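Local coordinates for oligopeptide-binding protein AppA (Bacillus subtilis, PDB 1XOC) that binds oligopeptides outside the cell membrane as the solute-binding component of an ABC permease that serves sporulation and genetic competence, at residues K191-K194 / Y198-L201. Sequence-based numbering, arbitrary orientation.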
loop_
_atom_site.group_PDB
_atom_site.type_symbol
_atom_site.label_atom_id
_atom_site.label_comp_id
_atom_site.label_asym_id
_atom_site.label_seq_id
_atom_site.Cartn_x
_atom_site.Cartn_y
_atom_site.Cartn_z
ATOM N N LYS A 191 9.159 -1.868 22.001
ATOM C CA LYS A 191 10.151 -2.475 22.889
ATOM C C LYS A 191 11.519 -2.656 22.221
ATOM O O LYS A 191 12.535 -2.270 22.785
ATOM C CB LYS A 191 9.625 -3.807 23.418
ATOM C CG LYS A 191 10.566 -4.470 24.416
ATOM C CD LYS A 191 10.068 -5.828 24.884
ATOM C CE LYS A 191 10.835 -6.276 26.102
ATOM N NZ LYS A 191 12.306 -5.980 25.960
ATOM N N GLU A 192 11.560 -3.284 21.053
ATOM C CA GLU A 192 12.825 -3.653 20.431
ATOM C C GLU A 192 12.644 -3.884 18.940
ATOM O O GLU A 192 11.596 -4.367 18.522
ATOM C CB GLU A 192 13.325 -4.939 21.052
ATOM C CG GLU A 192 14.714 -5.310 20.551
ATOM C CD GLU A 192 15.236 -6.639 21.098
ATOM O OE1 GLU A 192 14.442 -7.398 21.729
ATOM O OE2 GLU A 192 16.459 -6.909 20.891
ATOM N N TRP A 193 13.637 -3.484 18.156
ATOM C CA TRP A 193 13.725 -3.852 16.744
ATOM C C TRP A 193 15.107 -4.461 16.494
ATOM O O TRP A 193 16.131 -3.752 16.424
ATOM C CB TRP A 193 13.456 -2.644 15.847
ATOM C CG TRP A 193 13.501 -2.900 14.367
ATOM C CD1 TRP A 193 13.701 -4.094 13.715
ATOM C CD2 TRP A 193 13.329 -1.920 13.354
ATOM N NE1 TRP A 193 13.662 -3.894 12.340
ATOM C CE2 TRP A 193 13.428 -2.571 12.097
ATOM C CE3 TRP A 193 13.079 -0.543 13.379
ATOM C CZ2 TRP A 193 13.278 -1.883 10.879
ATOM C CZ3 TRP A 193 12.947 0.133 12.173
ATOM C CH2 TRP A 193 13.075 -0.535 10.940
ATOM N N LYS A 194 15.126 -5.787 16.437
ATOM C CA LYS A 194 16.328 -6.548 16.115
ATOM C C LYS A 194 16.357 -6.649 14.596
ATOM O O LYS A 194 15.510 -7.337 13.990
ATOM C CB LYS A 194 16.256 -7.914 16.762
ATOM C CG LYS A 194 17.529 -8.713 16.520
ATOM C CD LYS A 194 18.200 -9.313 17.763
ATOM C CE LYS A 194 19.718 -9.303 17.550
ATOM N NZ LYS A 194 20.542 -9.966 18.600
ATOM N N TYR A 198 13.080 -9.181 13.981
ATOM C CA TYR A 198 11.747 -8.883 14.540
ATOM C C TYR A 198 11.625 -7.500 15.145
ATOM O O TYR A 198 12.583 -6.883 15.523
ATOM C CB TYR A 198 11.368 -9.907 15.629
ATOM C CG TYR A 198 12.294 -9.881 16.821
ATOM C CD1 TYR A 198 13.347 -10.765 16.922
ATOM C CD2 TYR A 198 12.110 -8.956 17.847
ATOM C CE1 TYR A 198 14.193 -10.722 18.009
ATOM C CE2 TYR A 198 12.955 -8.922 18.949
ATOM C CZ TYR A 198 13.980 -9.797 19.015
ATOM O OH TYR A 198 14.834 -9.754 20.114
ATOM N N ILE A 199 10.381 -7.065 15.254
ATOM C CA ILE A 199 9.999 -5.882 16.012
ATOM C C ILE A 199 9.046 -6.382 17.095
ATOM O O ILE A 199 8.030 -7.016 16.784
ATOM C CB ILE A 199 9.265 -4.869 15.128
ATOM C CG1 ILE A 199 10.225 -4.375 14.038
ATOM C CG2 ILE A 199 8.722 -3.724 15.972
ATOM C CD1 ILE A 199 9.593 -3.668 12.918
ATOM N N LYS A 200 9.359 -6.074 18.344
ATOM C CA LYS A 200 8.531 -6.468 19.485
ATOM C C LYS A 200 7.866 -5.248 20.093
ATOM O O LYS A 200 8.517 -4.238 20.357
ATOM C CB LYS A 200 9.394 -7.155 20.547
ATOM C CG LYS A 200 8.557 -7.860 21.630
ATOM C CD LYS A 200 9.468 -8.637 22.526
ATOM C CE LYS A 200 8.818 -9.041 23.853
ATOM N NZ LYS A 200 9.877 -9.223 24.907
ATOM N N LEU A 201 6.545 -5.327 20.246
ATOM C CA LEU A 201 5.730 -4.301 20.891
ATOM C C LEU A 201 4.975 -4.874 22.097
ATOM O O LEU A 201 4.643 -6.066 22.113
ATOM C CB LEU A 201 4.690 -3.750 19.918
ATOM C CG LEU A 201 5.123 -3.349 18.499
ATOM C CD1 LEU A 201 3.959 -2.848 17.715
ATOM C CD2 LEU A 201 6.171 -2.275 18.474
#
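Lys200 O accepts two backbone hydrogen bonds, from Lys191 N at 3.0 Å and from Glu192 N at 3.3 Å, the mark of a classic beta bulge in the antiparallel hairpin of strands 188-194 and 198-203. Strand 188-194 is outermost in its four-stranded sheet, while Ile199 and Leu201 make backbone hydrogen bonds onward to strand 216-221. The bulge puts the Lys191 chain alongside that of Lys200, methylenes touching, with Lys191 NZ and Lys200 NZ 4.2 Å apart, a repulsion probably eased by solvent around the exposed Lys191. On the face that carries Lys200, Tyr198 OH gives a 2.9 Å hydrogen bond to Glu192 OE1, meeting it from above the carboxylate plane, which stands 88° to the ring. Tyrosine suits this place by joining a polar tip to a flat apolar body: with CG between backbone N and carbonyl carbon (chi1 63°), the ring leans toward strand 188-194, and Lys194 CB lies over one face. Replacing Tyr198 with an alanine is likely to leave the Glu192 carboxylate without its hydroxyl mate and Lys194 CB without the ring. On the opposite face Trp193 and Ile199 are buried, Trp193 NE1 hydrogen-bonding to Glu31. There a branched aliphatic chain suits a broad indole: Ile199 CG1 sits over its five-membered ring, 3.6 Å from the centroid.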